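Local atomic coordinates of synaptic vesicle membrane protein VAT-1 homolog-like (PDB entry 4A27), a protein that probably acts as an oxidoreductase of the quinone oxidoreductase type and may bind zinc. Residues F127-V132 with V296-L300; A90-Y94 with L283-Q287. All coordinates share one frame; numbering follows the deposited sequence.

Contact 1 of 2, residues F127-V132 with V296-L300; sequences FVTAYV and VVEKL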
loop_
_atom_site.group_PDB
_atom_site.type_symbol
_atom_site.label_atom_id
_atom_site.label_comp_id
_atom_site.label_asym_id
_atom_site.label_seq_id
_atom_site.Cartn_x
_atom_site.Cartn_y
_atom_site.Cartn_z
ATOM N N PHE A 127 13.782 6.654 -12.543
ATOM C CA PHE A 127 14.231 6.022 -11.320
ATOM C C PHE A 127 13.452 6.480 -10.083
ATOM O O PHE A 127 13.203 5.667 -9.181
ATOM C CB PHE A 127 15.742 6.133 -11.119
ATOM C CG PHE A 127 16.515 5.133 -11.937
ATOM C CD1 PHE A 127 16.755 5.363 -13.291
ATOM C CD2 PHE A 127 16.959 3.940 -11.365
ATOM C CE1 PHE A 127 17.423 4.408 -14.072
ATOM C CE2 PHE A 127 17.641 2.980 -12.139
ATOM C CZ PHE A 127 17.872 3.234 -13.497
ATOM N N VAL A 128 13.027 7.746 -10.034
ATOM C CA VAL A 128 12.222 8.183 -8.907
ATOM C C VAL A 128 10.857 7.462 -8.984
ATOM O O VAL A 128 10.328 7.027 -7.984
ATOM C CB VAL A 128 12.050 9.747 -8.842
ATOM C CG1 VAL A 128 11.081 10.134 -7.792
ATOM C CG2 VAL A 128 13.409 10.457 -8.568
ATOM N N THR A 129 10.290 7.325 -10.173
ATOM C CA THR A 129 9.001 6.651 -10.295
ATOM C C THR A 129 9.109 5.226 -9.760
ATOM O O THR A 129 8.300 4.760 -8.967
ATOM C CB THR A 129 8.541 6.664 -11.768
ATOM O OG1 THR A 129 8.315 8.013 -12.154
ATOM C CG2 THR A 129 7.273 5.828 -12.009
ATOM N N ALA A 130 10.113 4.532 -10.236
ATOM C CA ALA A 130 10.381 3.161 -9.851
ATOM C C ALA A 130 10.545 3.045 -8.352
ATOM O O ALA A 130 9.948 2.198 -7.708
ATOM C CB ALA A 130 11.653 2.677 -10.569
ATOM N N TYR A 131 11.307 3.949 -7.777
ATOM C CA TYR A 131 11.635 3.845 -6.372
ATOM C C TYR A 131 10.382 4.103 -5.541
ATOM O O TYR A 131 10.077 3.369 -4.569
ATOM C CB TYR A 131 12.733 4.847 -5.997
ATOM C CG TYR A 131 13.282 4.622 -4.651
ATOM C CD1 TYR A 131 12.644 5.096 -3.519
ATOM C CD2 TYR A 131 14.439 3.874 -4.482
ATOM C CE1 TYR A 131 13.167 4.833 -2.238
ATOM C CE2 TYR A 131 14.941 3.629 -3.242
ATOM C CZ TYR A 131 14.304 4.108 -2.110
ATOM O OH TYR A 131 14.876 3.856 -0.853
ATOM N N VAL A 132 9.635 5.128 -5.930
ATOM C CA VAL A 132 8.520 5.521 -5.123
ATOM C C VAL A 132 7.452 4.437 -5.156
ATOM O O VAL A 132 6.820 4.146 -4.111
ATOM C CB VAL A 132 7.964 6.895 -5.504
ATOM C CG1 VAL A 132 6.750 7.160 -4.674
ATOM C CG2 VAL A 132 9.010 8.000 -5.253
ATOM N N VAL A 296 14.255 10.449 -1.855
ATOM C CA VAL A 296 14.382 9.390 -2.867
ATOM C C VAL A 296 15.595 9.582 -3.770
ATOM O O VAL A 296 16.401 8.661 -3.945
ATOM C CB VAL A 296 13.097 9.313 -3.722
ATOM C CG1 VAL A 296 13.271 8.386 -4.964
ATOM C CG2 VAL A 296 11.937 8.886 -2.814
ATOM N N VAL A 297 15.793 10.790 -4.285
ATOM C CA VAL A 297 16.951 11.044 -5.184
ATOM C C VAL A 297 18.297 10.817 -4.492
ATOM O O VAL A 297 19.239 10.280 -5.085
ATOM C CB VAL A 297 16.918 12.432 -5.773
ATOM C CG1 VAL A 297 18.250 12.751 -6.445
ATOM C CG2 VAL A 297 15.754 12.584 -6.767
ATOM N N GLU A 298 18.378 11.198 -3.228
ATOM C CA GLU A 298 19.612 10.998 -2.474
ATOM C C GLU A 298 19.930 9.528 -2.320
ATOM O O GLU A 298 21.077 9.101 -2.549
ATOM C CB GLU A 298 19.533 11.670 -1.097
ATOM C CG GLU A 298 19.602 13.187 -1.164
ATOM C CD GLU A 298 19.481 13.871 0.227
ATOM O OE1 GLU A 298 19.415 13.167 1.263
ATOM O OE2 GLU A 298 19.460 15.119 0.283
ATOM N N LYS A 299 18.921 8.726 -1.999
ATOM C CA LYS A 299 19.122 7.285 -1.978
ATOM C C LYS A 299 19.430 6.740 -3.401
ATOM O O LYS A 299 20.309 5.908 -3.553
ATOM C CB LYS A 299 17.902 6.557 -1.389
ATOM C CG LYS A 299 17.589 6.907 0.084
ATOM C CD LYS A 299 16.230 6.264 0.516
ATOM C CE LYS A 299 15.513 6.983 1.672
ATOM N NZ LYS A 299 14.014 7.056 1.464
ATOM N N LEU A 300 18.711 7.176 -4.441
ATOM C CA LEU A 300 19.073 6.742 -5.832
ATOM C C LEU A 300 20.558 7.065 -6.154
ATOM O O LEU A 300 21.264 6.243 -6.740
ATOM C CB LEU A 300 18.157 7.351 -6.873
ATOM C CG LEU A 300 16.713 6.864 -6.834
ATOM C CD1 LEU A 300 15.816 7.681 -7.709
ATOM C CD2 LEU A 300 16.655 5.315 -7.301
#
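Tyr131 runs alongside Val296 and Leu300, two residues one helical turn apart, pointing the opposite way, and its side chain shows how one aromatic can span a turn of a neighbouring helix. With CG anti to the backbone N (chi1 -169°), the side chain heads for 296-300. CB meets Val296 CG1 at 3.7 Å. Farther out the ring divides its contacts: CD1 lies 3.6 Å from Val296 CG1, while CD2, on the other flank, lies 3.9 Å from Leu300 CD2, both methyls approaching obliquely. At the tip, the hydroxyl OH presses against Lys299 CD at 3.1 Å, the lysine chain crossing it at about a right angle; Lys299 NZ, at 4.0 Å, is too distant from OH for a hydrogen bond. Segments 127-132 and 296-300, on helices 124-137 and 290-305, cross at 102° with their axes 10.0 Å apart, beside strand 274-278, outermost in this chain's parallel Rossmann sheet, whose Phe278 touches Val132. Replacing the tyrosine by an alanine would probably leave a gap between helix 124-137 and the Val296 and Leu300 methyls, and Lys299 CD without its support. Deeper in, Val128 CG2 packs on Val297 CG2 at 3.6 Å, and Leu300 CD1 presses on the peptide link between Phe127 and Val128, 3.6 Å from Phe127 C. Leu300 CD2 reaches the edge of the Phe127 ring, which also touches Ala158 and Gln161 of helix 154-163.

Contact 2 of 2, residues A90-Y94 with L283-Q287; sequences AFVNY and LLFKQ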
loop_
_atom_site.group_PDB
_atom_site.type_symbol
_atom_site.label_atom_id
_atom_site.label_comp_id
_atom_site.label_asym_id
_atom_site.label_seq_id
_atom_site.Cartn_x
_atom_site.Cartn_y
_atom_site.Cartn_z
ATOM N N ALA A 90 17.366 17.931 -13.207
ATOM C CA ALA A 90 16.300 18.751 -12.681
ATOM C C ALA A 90 14.982 18.424 -13.309
ATOM O O ALA A 90 14.940 17.988 -14.460
ATOM C CB ALA A 90 16.623 20.265 -12.899
ATOM N N PHE A 91 13.924 18.584 -12.518
ATOM C CA PHE A 91 12.570 18.504 -13.023
ATOM C C PHE A 91 12.177 19.925 -13.353
ATOM O O PHE A 91 12.581 20.855 -12.669
ATOM C CB PHE A 91 11.591 17.989 -11.954
ATOM C CG PHE A 91 11.747 16.534 -11.605
ATOM C CD1 PHE A 91 11.283 15.552 -12.458
ATOM C CD2 PHE A 91 12.315 16.136 -10.393
ATOM C CE1 PHE A 91 11.417 14.224 -12.114
ATOM C CE2 PHE A 91 12.442 14.805 -10.054
ATOM C CZ PHE A 91 11.980 13.863 -10.896
ATOM N N VAL A 92 11.333 20.098 -14.336
ATOM C CA VAL A 92 10.883 21.427 -14.649
ATOM C C VAL A 92 9.482 21.302 -15.199
ATOM O O VAL A 92 9.168 20.324 -15.887
ATOM C CB VAL A 92 11.884 22.161 -15.590
ATOM C CG1 VAL A 92 12.062 21.435 -16.856
ATOM C CG2 VAL A 92 11.400 23.593 -15.866
ATOM N N ASN A 93 8.614 22.227 -14.798
ATOM C CA ASN A 93 7.208 22.129 -15.135
ATOM C C ASN A 93 7.054 22.714 -16.517
ATOM O O ASN A 93 6.708 23.875 -16.677
ATOM C CB ASN A 93 6.337 22.856 -14.081
ATOM C CG ASN A 93 4.848 22.519 -14.193
ATOM O OD1 ASN A 93 4.422 21.710 -15.011
ATOM N ND2 ASN A 93 4.052 23.140 -13.337
ATOM N N TYR A 94 7.327 21.891 -17.523
ATOM C CA TYR A 94 7.405 22.332 -18.936
ATOM C C TYR A 94 8.673 23.110 -19.111
ATOM O O TYR A 94 9.407 23.352 -18.139
ATOM C CB TYR A 94 6.199 23.191 -19.377
ATOM C CG TYR A 94 4.916 22.434 -19.417
ATOM C CD1 TYR A 94 4.561 21.691 -20.533
ATOM C CD2 TYR A 94 4.065 22.432 -18.337
ATOM C CE1 TYR A 94 3.385 20.954 -20.572
ATOM C CE2 TYR A 94 2.892 21.692 -18.356
ATOM C CZ TYR A 94 2.559 20.954 -19.476
ATOM O OH TYR A 94 1.367 20.239 -19.488
ATOM N N LEU A 283 2.772 14.879 -7.935
ATOM C CA LEU A 283 3.387 14.859 -6.617
ATOM C C LEU A 283 4.335 16.034 -6.464
ATOM O O LEU A 283 4.367 16.669 -5.408
ATOM C CB LEU A 283 4.149 13.540 -6.390
ATOM C CG LEU A 283 4.508 13.098 -4.977
ATOM C CD1 LEU A 283 3.261 13.023 -4.074
ATOM C CD2 LEU A 283 5.213 11.718 -5.007
ATOM N N LEU A 284 5.080 16.326 -7.536
ATOM C CA LEU A 284 6.050 17.409 -7.564
ATOM C C LEU A 284 5.430 18.829 -7.603
ATOM O O LEU A 284 5.752 19.668 -6.773
ATOM C CB LEU A 284 6.969 17.275 -8.763
ATOM C CG LEU A 284 7.965 16.130 -8.672
ATOM C CD1 LEU A 284 8.539 15.848 -10.056
ATOM C CD2 LEU A 284 9.044 16.434 -7.642
ATOM N N PHE A 285 4.543 19.047 -8.561
ATOM C CA PHE A 285 4.153 20.380 -8.992
ATOM C C PHE A 285 2.754 20.781 -8.528
ATOM O O PHE A 285 2.423 21.940 -8.650
ATOM C CB PHE A 285 4.217 20.497 -10.526
ATOM C CG PHE A 285 5.590 20.333 -11.098
ATOM C CD1 PHE A 285 6.666 21.057 -10.599
ATOM C CD2 PHE A 285 5.818 19.456 -12.142
ATOM C CE1 PHE A 285 7.957 20.897 -11.140
ATOM C CE2 PHE A 285 7.100 19.316 -12.692
ATOM C CZ PHE A 285 8.158 20.025 -12.180
ATOM N N LYS A 286 1.946 19.828 -8.041
ATOM C CA LYS A 286 0.599 20.107 -7.503
ATOM C C LYS A 286 0.445 19.793 -6.012
ATOM O O LYS A 286 -0.316 20.473 -5.326
ATOM C CB LYS A 286 -0.479 19.310 -8.240
ATOM C CG LYS A 286 -0.512 19.537 -9.707
ATOM C CD LYS A 286 -1.743 18.895 -10.329
ATOM C CE LYS A 286 -1.721 19.048 -11.851
ATOM N NZ LYS A 286 -2.857 18.359 -12.503
ATOM N N GLN A 287 1.135 18.761 -5.523
ATOM C CA GLN A 287 0.921 18.284 -4.172
ATOM C C GLN A 287 2.050 18.625 -3.206
ATOM O O GLN A 287 1.948 18.335 -2.027
ATOM C CB GLN A 287 0.677 16.785 -4.196
ATOM C CG GLN A 287 -0.648 16.417 -4.837
ATOM C CD GLN A 287 -0.649 15.008 -5.415
ATOM O OE1 GLN A 287 0.231 14.209 -5.113
ATOM N NE2 GLN A 287 -1.623 14.713 -6.286
#
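At the boundary between the GroES-like catalytic domain and the Rossmann-type domain of this dehydrogenase fold, Phe91 and Asn93, at the exit of strand 87-91, interlock with Leu284 and Phe285, on helix 280-285. Two successive CH-pi contacts carry the junction, and the direction of donation alternates: first the catalytic side supplies the ring, then the Rossmann side does. Leu284 sends its CD1 methyl almost squarely onto the Phe91 ring, 3.6 Å from the centroid and 11° off the normal. Other neighbours of that ring include Ile293 of helix 290-305 and Pro124 and Met125 of helix 124-137, so the aromatic is sunk among the helices joining the two domains.

Phe285 also points toward 90-94, but meets the loop after the strand. Asn93, the centre of an inverse gamma turn, places CB over the middle of the Phe285 ring, 3.7 Å from its centroid. Because Asn93 CG stands anti to the backbone N (chi1 -167°), the carboxamide continues along the ring instead of leaving it, and the two planes are stacked only 4° apart. On the opposite face of Phe285 lies CB of its own neighbour Leu284, which makes the ring the middle layer of a three-part stack, while Phe107 meets it edge-to-face. Just beyond, Gln287 hydrogen-bonds through OE1 to Asn272 of the second subunit, bringing the dimer interface close to the domain boundary. The tip of the Phe285 ring ends against the peptide link between Val92 and Asn93, with CZ 3.5 Å from Val92 C.

Overall arrangement
Along the chain the segments alternate, in the order 90-94, 127-132, 283-287 and 296-300, so the two contacts cross and lock together stretches far apart in sequence. Their centres are 15 Å apart; the nearest atoms come within about 4 Å without touching. Contact 1 joins two helices, 124-137 and 290-305, whereas contact 2 ties the end of a catalytic-domain strand to helix 280-285, which directly precedes helix 290-305. The same helices bridge the gap: Phe91 of contact 2 rests on Pro124 and Met125 of helix 124-137, and Val128 of contact 1 touches Leu280. Both lie where the GroES-like and Rossmann-type parts meet, and share helix neighbours.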